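Local coordinates for enoyl-CoA hydratase (Bacillus halodurans, PDB 3LKE), which probably catalyses the reversible addition of water across the double bond of 2-enoyl-CoA thioesters, as crotonase-family hydratases do in fatty acid breakdown, at residues A[85-90]-A[236-241]; A[92-97]-A[225-230]. One frame throughout, in Å; residues are numbered along the deposited sequence.

Contact 1: residues A[85-90]-A[236-241]; sequences EVLHVL and EELVAL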
# COMPACT_ATOMS: atom_id res chain seq x y z
N GLU A 85 32.23 -1.72 2.10
CA GLU A 85 32.39 -2.14 3.49
C GLU A 85 31.36 -1.47 4.40
O GLU A 85 30.70 -2.15 5.20
CB GLU A 85 33.82 -1.84 3.98
CG GLU A 85 34.02 -2.03 5.47
CD GLU A 85 35.46 -1.76 5.90
OE1 GLU A 85 36.37 -1.93 5.05
OE2 GLU A 85 35.67 -1.39 7.07
N VAL A 86 31.21 -0.15 4.29
CA VAL A 86 30.31 0.57 5.18
C VAL A 86 28.84 0.29 4.83
O VAL A 86 28.01 0.14 5.72
CB VAL A 86 30.60 2.09 5.21
CG1 VAL A 86 30.39 2.71 3.86
CG2 VAL A 86 29.72 2.78 6.25
N LEU A 87 28.55 0.21 3.54
CA LEU A 87 27.21 -0.15 3.09
C LEU A 87 26.84 -1.52 3.63
O LEU A 87 25.71 -1.74 4.05
CB LEU A 87 27.12 -0.12 1.56
CG LEU A 87 27.09 1.30 1.01
CD1 LEU A 87 27.18 1.32 -0.52
CD2 LEU A 87 25.82 2.03 1.49
N HIS A 88 27.82 -2.42 3.64
CA HIS A 88 27.58 -3.78 4.07
C HIS A 88 27.13 -3.82 5.53
O HIS A 88 26.13 -4.45 5.87
CB HIS A 88 28.84 -4.64 3.85
CG HIS A 88 28.72 -6.05 4.33
ND1 HIS A 88 27.96 -6.99 3.67
CD2 HIS A 88 29.27 -6.68 5.39
CE1 HIS A 88 28.04 -8.15 4.32
NE2 HIS A 88 28.83 -7.99 5.36
N VAL A 89 27.88 -3.13 6.39
CA VAL A 89 27.57 -3.10 7.81
C VAL A 89 26.25 -2.38 8.07
O VAL A 89 25.40 -2.86 8.80
CB VAL A 89 28.71 -2.45 8.63
CG1 VAL A 89 28.35 -2.40 10.10
CG2 VAL A 89 30.01 -3.22 8.43
N LEU A 90 26.08 -1.22 7.44
CA LEU A 90 24.86 -0.44 7.67
C LEU A 90 23.62 -1.11 7.08
O LEU A 90 22.55 -1.05 7.67
CB LEU A 90 25.01 0.99 7.16
CG LEU A 90 26.09 1.84 7.86
CD1 LEU A 90 26.18 3.22 7.23
CD2 LEU A 90 25.83 1.95 9.37
N GLU A 236 24.65 -1.47 -5.33
CA GLU A 236 25.22 -1.42 -6.67
C GLU A 236 24.99 -0.07 -7.33
O GLU A 236 25.88 0.45 -8.00
CB GLU A 236 24.69 -2.56 -7.54
CG GLU A 236 25.04 -3.94 -7.01
CD GLU A 236 26.55 -4.15 -6.87
OE1 GLU A 236 27.32 -3.61 -7.69
OE2 GLU A 236 26.96 -4.87 -5.94
N GLU A 237 23.79 0.51 -7.15
CA GLU A 237 23.49 1.79 -7.77
C GLU A 237 24.32 2.91 -7.17
O GLU A 237 24.78 3.80 -7.88
CB GLU A 237 22.00 2.15 -7.66
CG GLU A 237 21.04 1.18 -8.36
CD GLU A 237 21.22 1.13 -9.88
OE1 GLU A 237 21.70 2.12 -10.48
OE2 GLU A 237 20.84 0.10 -10.47
N LEU A 238 24.50 2.89 -5.86
CA LEU A 238 25.25 3.96 -5.20
C LEU A 238 26.73 3.87 -5.56
O LEU A 238 27.38 4.88 -5.77
CB LEU A 238 25.07 3.89 -3.68
CG LEU A 238 25.53 5.15 -2.95
CD1 LEU A 238 24.72 6.36 -3.40
CD2 LEU A 238 25.44 4.99 -1.43
N VAL A 239 27.25 2.65 -5.63
CA VAL A 239 28.67 2.45 -5.94
C VAL A 239 28.96 2.94 -7.35
O VAL A 239 30.00 3.55 -7.60
CB VAL A 239 29.07 0.97 -5.82
CG1 VAL A 239 30.43 0.73 -6.51
CG2 VAL A 239 29.13 0.55 -4.36
N ALA A 240 28.02 2.68 -8.25
CA ALA A 240 28.16 3.11 -9.64
C ALA A 240 28.14 4.63 -9.73
O ALA A 240 28.86 5.22 -10.52
CB ALA A 240 27.05 2.49 -10.50
N LEU A 241 27.31 5.28 -8.92
CA LEU A 241 27.24 6.73 -8.96
C LEU A 241 28.49 7.39 -8.35
O LEU A 241 28.91 8.47 -8.78
CB LEU A 241 25.97 7.23 -8.26
CG LEU A 241 24.67 7.10 -9.05
CD1 LEU A 241 23.46 7.22 -8.12
CD2 LEU A 241 24.61 8.15 -10.16
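Leu87 reaches out from helix 81-98 and sets both of its methyls against one methyl of Leu238 on helix 223-241. CD1 of Leu87 lies 4.2 Å from CD2 of Leu238, and CD2 of Leu87 lies 4.2 Å from the same atom. The Leu238 methyl therefore faces the fork of Leu87, touching both branches alike. Each leucine has its CA-CB bond directed at the other helix, and the two side chains meet at a slant. In Leu87, CG is anti to the carbonyl carbon (chi1 -75°) and CD1 is carried to the far end of the chain. In Leu238, CG is anti to the backbone N (chi1 -166°), and there CD2 is the branch that meets Leu87. Contact is made by methyl ends, not by the stems of the chains, in keeping with the 9.5 Å between the CA atoms of Leu87 and Leu238, the nearest pair here.

Val239 enters from the flank: its CG2 comes to 4.4 Å from CD1 of Leu87, so that this one methyl lies against both Leu238 and Val239. No hydrogen bond crosses the interface. It is a light, purely apolar contact, with 101 Å² buried in all, yet its three touching residues are buried in the assembly. Leu238 also packs on Ile143 and Asp146 of a loop, while Val239 reaches Leu83 and Arg84, about one turn back along helix 81-98. Arg84 also forms a salt bridge with Glu236, tying the two helices beside the apolar patch. Glu237 forms a salt bridge with Lys217 of a neighbouring subunit. Such leucine and valine packing between a core helix and a helix of the C-terminal region that also borders another subunit is consistent with the crotonase fold, whose subunits assemble here as a trimer.

Contact 2: residues A[92-97]-A[225-230]; sequences HCVLEI and EELKQQ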
# COMPACT_ATOMS: atom_id res chain seq x y z
N HIS A 92 23.23 -4.30 6.95
CA HIS A 92 22.90 -5.34 7.92
C HIS A 92 22.19 -4.80 9.15
O HIS A 92 21.28 -5.45 9.67
CB HIS A 92 24.11 -6.19 8.28
CG HIS A 92 24.32 -7.33 7.34
ND1 HIS A 92 23.54 -8.47 7.37
CD2 HIS A 92 25.20 -7.51 6.33
CE1 HIS A 92 23.93 -9.30 6.42
NE2 HIS A 92 24.94 -8.74 5.78
N CYS A 93 22.58 -3.62 9.63
CA CYS A 93 21.83 -2.98 10.71
C CYS A 93 20.35 -2.85 10.33
O CYS A 93 19.47 -3.21 11.10
CB CYS A 93 22.38 -1.60 11.03
SG CYS A 93 24.01 -1.65 11.81
N VAL A 94 20.09 -2.33 9.14
CA VAL A 94 18.69 -2.16 8.70
C VAL A 94 17.92 -3.49 8.67
O VAL A 94 16.79 -3.59 9.16
CB VAL A 94 18.59 -1.48 7.31
CG1 VAL A 94 17.14 -1.48 6.82
CG2 VAL A 94 19.15 -0.06 7.37
N LEU A 95 18.54 -4.50 8.09
CA LEU A 95 17.90 -5.80 7.90
C LEU A 95 17.65 -6.47 9.25
O LEU A 95 16.60 -7.04 9.48
CB LEU A 95 18.75 -6.68 6.98
CG LEU A 95 18.11 -7.96 6.45
CD1 LEU A 95 16.78 -7.65 5.79
CD2 LEU A 95 19.08 -8.65 5.48
N GLU A 96 18.64 -6.37 10.14
CA GLU A 96 18.55 -6.97 11.49
C GLU A 96 17.54 -6.29 12.40
O GLU A 96 16.94 -6.94 13.26
CB GLU A 96 19.93 -6.98 12.14
CG GLU A 96 20.97 -7.71 11.33
CD GLU A 96 21.21 -9.12 11.83
OE1 GLU A 96 20.49 -9.57 12.74
OE2 GLU A 96 22.13 -9.76 11.28
N ILE A 97 17.33 -5.00 12.22
CA ILE A 97 16.23 -4.34 12.91
C ILE A 97 14.92 -4.87 12.33
O ILE A 97 14.06 -5.33 13.07
CB ILE A 97 16.27 -2.81 12.73
CG1 ILE A 97 17.52 -2.25 13.42
CG2 ILE A 97 15.01 -2.15 13.32
CD1 ILE A 97 17.77 -0.79 13.12
N GLU A 225 12.94 -10.82 2.62
CA GLU A 225 13.73 -11.25 1.46
C GLU A 225 13.77 -10.14 0.42
O GLU A 225 14.81 -9.87 -0.20
CB GLU A 225 13.15 -12.53 0.86
CG GLU A 225 13.89 -13.00 -0.38
CD GLU A 225 15.37 -13.24 -0.11
OE1 GLU A 225 15.69 -13.80 0.96
OE2 GLU A 225 16.20 -12.87 -0.97
N GLU A 226 12.62 -9.49 0.23
CA GLU A 226 12.52 -8.38 -0.70
C GLU A 226 13.40 -7.20 -0.28
O GLU A 226 14.02 -6.56 -1.13
CB GLU A 226 11.06 -7.94 -0.83
CG GLU A 226 10.19 -9.05 -1.35
CD GLU A 226 10.76 -9.69 -2.60
OE1 GLU A 226 10.90 -8.98 -3.62
OE2 GLU A 226 11.07 -10.90 -2.57
N LEU A 227 13.43 -6.91 1.01
CA LEU A 227 14.27 -5.84 1.53
C LEU A 227 15.74 -6.20 1.30
O LEU A 227 16.55 -5.37 0.86
CB LEU A 227 14.00 -5.63 3.03
CG LEU A 227 14.96 -4.67 3.76
CD1 LEU A 227 15.03 -3.31 3.04
CD2 LEU A 227 14.52 -4.51 5.21
N LYS A 228 16.08 -7.44 1.60
CA LYS A 228 17.47 -7.87 1.45
C LYS A 228 17.92 -7.65 0.02
O LYS A 228 19.01 -7.09 -0.22
CB LYS A 228 17.65 -9.33 1.85
CG LYS A 228 19.07 -9.85 1.58
CD LYS A 228 19.31 -11.22 2.21
CE LYS A 228 18.69 -12.34 1.38
NZ LYS A 228 19.12 -13.68 1.89
N GLN A 229 17.10 -8.07 -0.93
CA GLN A 229 17.44 -7.88 -2.34
C GLN A 229 17.52 -6.41 -2.72
O GLN A 229 18.36 -6.02 -3.52
CB GLN A 229 16.45 -8.61 -3.24
CG GLN A 229 16.41 -10.10 -3.03
CD GLN A 229 15.42 -10.78 -3.95
OE1 GLN A 229 15.04 -10.22 -4.98
NE2 GLN A 229 14.98 -11.98 -3.58
N GLN A 230 16.64 -5.59 -2.16
CA GLN A 230 16.63 -4.18 -2.50
C GLN A 230 17.90 -3.50 -1.95
O GLN A 230 18.47 -2.62 -2.59
CB GLN A 230 15.37 -3.50 -1.97
CG GLN A 230 15.24 -2.06 -2.43
CD GLN A 230 13.91 -1.78 -3.10
OE1 GLN A 230 13.16 -2.69 -3.44
NE2 GLN A 230 13.61 -0.50 -3.28
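Helices 92-97 and 225-230 run almost exactly antiparallel, at 174° with axes 10.4 Å apart, and draw nearest at the CA atoms of Leu95 and Lys228, 6.8 Å from each other. This antiparallel helix pair belongs to the crotonase fold, joining a core helix to the C-terminal helical region. Leu95 gives the largest share of the contact, using both branches. Its CD1 lies 3.9 Å from CD2 of Leu227, the two side chains lying alongside and pointing opposite ways; CD2 of Leu95 rests on the aliphatic chain of Lys228, 4.0 Å from CB. With CG anti to the backbone N (chi1 -168°), the Leu95 fork is swung to the partner helix. Val94 adds CG1, 4.3 Å from CD2 of Leu227, and Phe152 of helix 149-157 touches both Val94 and Leu227. An alanine in place of Leu95 is likely to open a gap beside Leu227 and leave the lysine stem without the methyl it rests on here. Beyond that stem, Lys228 bends at chi3 and turns its NZ to OE1 of Glu225 in a 3.6 Å salt bridge, while OE2 of Glu225 accepts a hydrogen bond from NE2 of Gln229 (3.0 Å) on its anti lone pair, lying in the amide plane of Gln229.

Both contacts join helix 81-98 to helix 223-241, with centres about 13 Å apart along the same two helices, which are antiparallel at contact 2. The order of the segments is reversed: contact 1 pairs the earlier part of helix 81-98 with the C-terminal end of helix 223-241, and contact 2 pairs the later part with the N-terminal portion. The helices lie closer at contact 2, where the buried area is also greater (176 against 101 Å²). Along helix 81-98, the rings of His88 and His92 meet edge-to-face, linking the two segments. Loop residues Ile143 and Asp146 cover contact 1, whereas helix 149-157 covers contact 2. Residues beside each contact also touch a neighbouring subunit.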